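Hypothetical protein, IPT/TIG domain protein (Bacteroides ovatus, PDB 4HW6) is of unknown function but, with its IPT/TIG domain and six-bladed beta-propeller, probably serves as an auxiliary nutrient-binding protein, perhaps for carbohydrate. Local coordinates at residues A408-M411 and F416-G419; M144-D147 and N151-D154. All coordinates share one frame; numbering follows the deposited sequence. Where two conformers were deposited one is given.

In the fold
Interaction 1 is a buried contact close to the centre of the chain, whereas interaction 2, its centre about 10 Å from that of interaction 1, lies at the surface. Each lies within its own antiparallel sheet: interaction 1 pairs strands 404-410 and 415-420, and interaction 2 closes the loop between strands 143-146 and 154-158. Both contain an edge-to-face aromatic pair. The buried hairpin adds two backbone hydrogen bonds and a tyrosine-carboxylate bond, while the surface turn has one backbone bond and a water bridge. The two sheets meet directly, for Phe146 packs on Ala408, Asp410 and Tyr417, and Tyr152 lies against Asp410 and Met411.

Interaction 1 of 2, residues A408-M411 and F416-G419; sequences AYDM and FYIG
Ala408 and Tyr417 form an antiparallel hydrogen-bonded pair. Ala408 N donates to Tyr417 O at 3.0 Å, and Tyr417 N returns a bond to Ala408 O at 2.9 Å. Ala408 O also receives a CA-H...O contact from Phe416 CA at 3.3 Å. The next pair, Tyr409 with Phe416, is non-hydrogen-bonded and is joined by its side chains.

Those side chains make a T-shaped stack with ring centroids 4.8 Å apart. The planes of the two rings stand at 63° to each other. Tyr409, its CG anti to the backbone N (chi1 -174°), turns its CD1 corner to Phe416. That Tyr409 CD1 stands over the centre of one face of the Phe416 ring, 3.5 Å above its plane. Both rings also pack on Ile341 and Val343 of strand 337-344.

The strands are the beta hairpin 404-410/415-420, part of an antiparallel sheet of the six-bladed beta-propeller; strand 425-431 continues it beyond Phe416 and Ile418.

On the opposite face of the hairpin from the stack, Tyr417 OH donates to Asp410 OD2 at 2.7 Å. The hydroxyl meets the anti side of the carboxylate, 19° out of its plane. Asp410 CB lies 3.6 Å from Tyr417 CE2, obliquely above that corner of the ring. Asp410 OD2 has a second partner in a salt bridge with Arg413, in the connecting turn, which probably favours the charged carboxylate, while Phe114 stacks on the Tyr417 ring.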
ATOM      1  N   ALA A 408       2.700  -2.768  -0.357  1.00 13.53           N
ATOM      2  CA  ALA A 408       1.834  -3.045   0.788  1.00 14.56           C
ATOM      3  C   ALA A 408       0.792  -1.937   0.916  1.00 15.22           C
ATOM      4  O   ALA A 408       1.031  -0.797   0.486  1.00 16.25           O
ATOM      5  CB  ALA A 408       2.661  -3.173   2.065  1.00 15.09           C
ATOM      6  N   TYR A 409      -0.390  -2.280   1.423  1.00 15.60           N
ATOM      7  CA  TYR A 409      -1.420  -1.288   1.664  1.00 16.76           C
ATOM      8  C   TYR A 409      -1.691  -1.203   3.146  1.00 17.03           C
ATOM      9  O   TYR A 409      -2.051  -2.196   3.780  1.00 17.66           O
ATOM     10  CB  TYR A 409      -2.718  -1.604   0.892  1.00 17.72           C
ATOM     11  CG  TYR A 409      -3.713  -0.485   1.059  1.00 18.25           C
ATOM     12  CD1 TYR A 409      -3.552   0.726   0.389  1.00 18.50           C
ATOM     13  CD2 TYR A 409      -4.776  -0.605   1.927  1.00 20.38           C
ATOM     14  CE1 TYR A 409      -4.439   1.769   0.575  1.00 20.30           C
ATOM     15  CE2 TYR A 409      -5.687   0.437   2.092  1.00 21.50           C
ATOM     16  CZ  TYR A 409      -5.504   1.624   1.410  1.00 21.64           C
ATOM     17  OH  TYR A 409      -6.401   2.670   1.626  1.00 25.51           O
ATOM     18  N   ASP A 410      -1.528  -0.002   3.683  1.00 17.01           N
ATOM     19  CA  ASP A 410      -1.710   0.284   5.089  1.00 19.57           C
ATOM     20  C   ASP A 410      -3.149   0.735   5.263  1.00 19.74           C
ATOM     21  O   ASP A 410      -3.497   1.869   4.919  1.00 20.18           O
ATOM     22  CB  ASP A 410      -0.736   1.383   5.474  1.00 19.84           C
ATOM     23  CG  ASP A 410      -0.728   1.708   6.954  1.00 20.73           C
ATOM     24  OD1 ASP A 410      -1.748   1.499   7.654  1.00 20.53           O
ATOM     25  OD2 ASP A 410       0.324   2.237   7.391  1.00 20.04           O
HETATM   26  N   MSE A 411      -3.999  -0.161   5.755  1.00 20.83           N
HETATM   27  CA  MSE A 411      -5.418   0.154   5.951  0.50 23.60           C
HETATM   28  C   MSE A 411      -5.618   1.174   7.072  1.00 25.58           C
HETATM   29  O   MSE A 411      -6.561   1.974   7.051  1.00 27.66           O
HETATM   30  CB  MSE A 411      -6.211  -1.123   6.243  0.50 25.55           C
HETATM   31  CG  MSE A 411      -6.287  -2.098   5.071  0.50 28.03           C
HETATM   32 SE   MSE A 411      -7.558  -3.530   5.424  0.38 36.05          SE
HETATM   33  CE  MSE A 411      -8.832  -2.502   6.435  0.50 27.45           C
ATOM     34  N   PHE A 416      -0.488   3.426   0.308  1.00 15.29           N
ATOM     35  CA  PHE A 416       0.379   2.374  -0.168  1.00 15.01           C
ATOM     36  C   PHE A 416       1.838   2.675   0.207  1.00 15.35           C
ATOM     37  O   PHE A 416       2.258   3.848   0.192  1.00 15.63           O
ATOM     38  CB  PHE A 416       0.354   2.273  -1.687  1.00 14.95           C
ATOM     39  CG  PHE A 416      -0.939   1.773  -2.256  1.00 15.89           C
ATOM     40  CD1 PHE A 416      -1.940   2.651  -2.593  1.00 17.92           C
ATOM     41  CD2 PHE A 416      -1.135   0.416  -2.470  1.00 16.72           C
ATOM     42  CE1 PHE A 416      -3.131   2.198  -3.134  1.00 19.19           C
ATOM     43  CE2 PHE A 416      -2.337  -0.044  -3.010  1.00 17.65           C
ATOM     44  CZ  PHE A 416      -3.314   0.844  -3.342  1.00 18.64           C
ATOM     45  N   TYR A 417       2.613   1.621   0.458  1.00 15.35           N
ATOM     46  CA  TYR A 417       4.087   1.699   0.485  1.00 14.68           C
ATOM     47  C   TYR A 417       4.591   0.910  -0.718  1.00 15.72           C
ATOM     48  O   TYR A 417       4.106  -0.197  -0.986  1.00 15.42           O
ATOM     49  CB  TYR A 417       4.703   1.152   1.792  1.00 15.03           C
ATOM     50  CG  TYR A 417       4.117   1.826   2.997  1.00 16.16           C
ATOM     51  CD1 TYR A 417       4.239   3.202   3.174  1.00 16.72           C
ATOM     52  CD2 TYR A 417       3.402   1.099   3.938  1.00 17.86           C
ATOM     53  CE1 TYR A 417       3.631   3.833   4.239  1.00 18.72           C
ATOM     54  CE2 TYR A 417       2.812   1.717   5.015  1.00 18.82           C
ATOM     55  CZ  TYR A 417       2.934   3.079   5.170  1.00 18.40           C
ATOM     56  OH  TYR A 417       2.308   3.680   6.232  1.00 19.45           O
ATOM     57  N   ILE A 418       5.532   1.496  -1.449  1.00 15.32           N
ATOM     58  CA  ILE A 418       6.138   0.896  -2.619  1.00 13.97           C
ATOM     59  C   ILE A 418       7.637   0.770  -2.399  1.00 14.14           C
ATOM     60  O   ILE A 418       8.301   1.764  -2.079  1.00 13.35           O
ATOM     61  CB  ILE A 418       5.949   1.779  -3.874  1.00 14.68           C
ATOM     62  CG1 ILE A 418       4.460   2.152  -4.068  1.00 16.82           C
ATOM     63  CG2 ILE A 418       6.552   1.091  -5.115  1.00 13.74           C
ATOM     64  CD1 ILE A 418       3.546   0.979  -4.344  1.00 18.14           C
ATOM     65  N   GLY A 419       8.164  -0.441  -2.576  1.00 13.10           N
ATOM     66  CA  GLY A 419       9.595  -0.672  -2.528  1.00 14.99           C
ATOM     67  C   GLY A 419      10.167  -0.366  -3.885  1.00 14.96           C
ATOM     68  O   GLY A 419      10.050  -1.161  -4.839  1.00 15.98           O
TER

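Interaction 2 of 2, residues M144-D147 and N151-D154; sequences MMFD and NYDD
One face of the Phe146 ring receives the edge of Tyr152 in a T-shaped stack, planes at 69° and centroids 5.0 Å apart. Tyr152 CD1 is the atom over the centre of that face, 3.6 Å above the plane. A water sits over one face of the Tyr152 ring itself. Tyr152 CG lies anti to its carbonyl carbon (chi1 -61°), which brings the ring edge onto Phe146. At another part of the Phe146 ring, CE1 touches the backbone Tyr152 O at 3.5 Å. An alanine in place of Phe146 takes away the face under Tyr152 CD1, and the tyrosine ring would probably be set freer to turn, with a gap left beside Tyr152 O.

The backbones are tied by Asp147 N, which donates to Asp154 O at 2.9 Å, and Phe146 CA makes a CA-H...O contact with the same oxygen. The water over Tyr152 bridges the two segments, donating to Asp147 O and accepting from Tyr152 N. Asp147 OD1 accepts from Asn149 N, and Asp154 OD1 is hydrogen-bonded to His166 NE2. Together these contacts close the turn linking antiparallel strands 143-146 and 154-158, a strand-to-strand connection within one sheet of the beta-propeller.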
HETATM    1  N   MSE A 144       7.240  -7.250   0.492  1.00 13.95           N
HETATM    2  CA  MSE A 144       6.770  -6.686   1.762  1.00 14.34           C
HETATM    3  C   MSE A 144       5.584  -7.432   2.334  1.00 17.09           C
HETATM    4  O   MSE A 144       4.762  -7.996   1.591  1.00 16.74           O
HETATM    5  CB  MSE A 144       6.238  -5.255   1.557  1.00 17.65           C
HETATM    6  CG  MSE A 144       7.218  -4.253   1.255  1.00 18.29           C
HETATM    7 SE   MSE A 144       6.235  -2.594   0.824  0.75 15.80          SE
HETATM    8  CE  MSE A 144       7.836  -1.518   0.833  1.00 17.49           C
HETATM    9  N   MSE A 145       5.471  -7.389   3.661  1.00 14.98           N
HETATM   10  CA  MSE A 145       4.290  -7.933   4.337  1.00 20.18           C
HETATM   11  C   MSE A 145       4.118  -7.311   5.727  1.00 16.94           C
HETATM   12  O   MSE A 145       5.054  -7.266   6.530  1.00 15.41           O
HETATM   13  CB  MSE A 145       4.488  -9.442   4.444  1.00 21.46           C
HETATM   14  CG  MSE A 145       3.470 -10.201   5.177  1.00 27.14           C
HETATM   15 SE   MSE A 145       1.918 -10.617   4.121  0.75 32.89          SE
HETATM   16  CE  MSE A 145       2.568 -10.450   2.312  1.00 24.55           C
ATOM     17  N   PHE A 146       2.908  -6.830   6.022  1.00 17.24           N
ATOM     18  CA  PHE A 146       2.568  -6.451   7.380  1.00 16.14           C
ATOM     19  C   PHE A 146       2.362  -7.719   8.227  1.00 16.54           C
ATOM     20  O   PHE A 146       1.796  -8.714   7.752  1.00 17.12           O
ATOM     21  CB  PHE A 146       1.272  -5.605   7.416  1.00 18.36           C
ATOM     22  CG  PHE A 146       1.482  -4.134   7.185  1.00 16.78           C
ATOM     23  CD1 PHE A 146       1.977  -3.340   8.198  1.00 19.02           C
ATOM     24  CD2 PHE A 146       1.116  -3.533   5.990  1.00 19.00           C
ATOM     25  CE1 PHE A 146       2.163  -1.981   8.016  1.00 19.89           C
ATOM     26  CE2 PHE A 146       1.291  -2.166   5.810  1.00 18.97           C
ATOM     27  CZ  PHE A 146       1.816  -1.401   6.820  1.00 19.21           C
ATOM     28  N   ASP A 147       2.788  -7.666   9.483  1.00 17.05           N
ATOM     29  CA  ASP A 147       2.400  -8.665  10.479  1.00 17.68           C
ATOM     30  C   ASP A 147       0.900  -8.501  10.720  1.00 19.19           C
ATOM     31  O   ASP A 147       0.468  -7.441  11.169  1.00 18.45           O
ATOM     32  CB  ASP A 147       3.221  -8.472  11.750  1.00 19.21           C
ATOM     33  CG  ASP A 147       2.801  -9.388  12.899  1.00 21.92           C
ATOM     34  OD1 ASP A 147       1.762 -10.085  12.824  1.00 23.83           O
ATOM     35  OD2 ASP A 147       3.546  -9.390  13.893  1.00 24.50           O
ATOM     36  N   ASN A 151      -1.693  -4.732  13.830  1.00 25.01           N
ATOM     37  CA  ASN A 151      -2.537  -3.557  13.507  1.00 24.82           C
ATOM     38  C   ASN A 151      -1.776  -2.474  12.711  1.00 23.01           C
ATOM     39  O   ASN A 151      -1.820  -1.273  13.025  1.00 22.78           O
ATOM     40  CB  ASN A 151      -3.136  -2.959  14.776  1.00 26.96           C
ATOM     41  CG  ASN A 151      -4.194  -1.907  14.486  1.00 30.27           C
ATOM     42  OD1 ASN A 151      -4.985  -2.047  13.556  1.00 30.78           O
ATOM     43  ND2 ASN A 151      -4.198  -0.846  15.271  1.00 30.76           N
ATOM     44  N   TYR A 152      -1.075  -2.931  11.687  1.00 21.00           N
ATOM     45  CA  TYR A 152      -0.327  -2.075  10.764  1.00 21.10           C
ATOM     46  C   TYR A 152       0.833  -1.346  11.411  1.00 21.68           C
ATOM     47  O   TYR A 152       1.254  -0.304  10.910  1.00 23.28           O
ATOM     48  CB  TYR A 152      -1.266  -1.120   9.987  1.00 21.72           C
ATOM     49  CG  TYR A 152      -2.236  -1.919   9.170  1.00 20.87           C
ATOM     50  CD1 TYR A 152      -1.883  -2.405   7.923  1.00 20.96           C
ATOM     51  CD2 TYR A 152      -3.469  -2.269   9.689  1.00 23.92           C
ATOM     52  CE1 TYR A 152      -2.746  -3.200   7.192  1.00 21.87           C
ATOM     53  CE2 TYR A 152      -4.341  -3.073   8.972  1.00 26.05           C
ATOM     54  CZ  TYR A 152      -3.970  -3.525   7.728  1.00 24.38           C
ATOM     55  OH  TYR A 152      -4.815  -4.293   6.989  1.00 34.50           O
ATOM     56  N   ASP A 153       1.369  -1.909  12.493  1.00 20.14           N
ATOM     57  CA  ASP A 153       2.520  -1.304  13.172  1.00 20.92           C
ATOM     58  C   ASP A 153       3.868  -1.975  12.868  1.00 21.32           C
ATOM     59  O   ASP A 153       4.905  -1.433  13.223  1.00 20.52           O
ATOM     60  CB  ASP A 153       2.304  -1.230  14.672  1.00 22.00           C
ATOM     61  CG  ASP A 153       1.307  -0.139  15.076  1.00 24.05           C
ATOM     62  OD1 ASP A 153       1.064   0.819  14.301  1.00 24.78           O
ATOM     63  OD2 ASP A 153       0.762  -0.250  16.179  1.00 26.03           O
ATOM     64  N   ASP A 154       3.844  -3.133  12.223  1.00 20.60           N
ATOM     65  CA  ASP A 154       5.073  -3.819  11.854  1.00 20.52           C
ATOM     66  C   ASP A 154       5.013  -4.309  10.426  1.00 17.92           C
ATOM     67  O   ASP A 154       4.214  -5.195  10.075  1.00 18.99           O
ATOM     68  CB  ASP A 154       5.380  -4.957  12.820  1.00 21.17           C
ATOM     69  CG  ASP A 154       5.533  -4.476  14.240  1.00 26.59           C
ATOM     70  OD1 ASP A 154       6.596  -3.916  14.606  1.00 23.95           O
ATOM     71  OD2 ASP A 154       4.543  -4.599  14.986  1.00 29.88           O
TER
HETATM   72  O   HOH W   1      -1.508  -5.530  10.380  1.00 24.30           O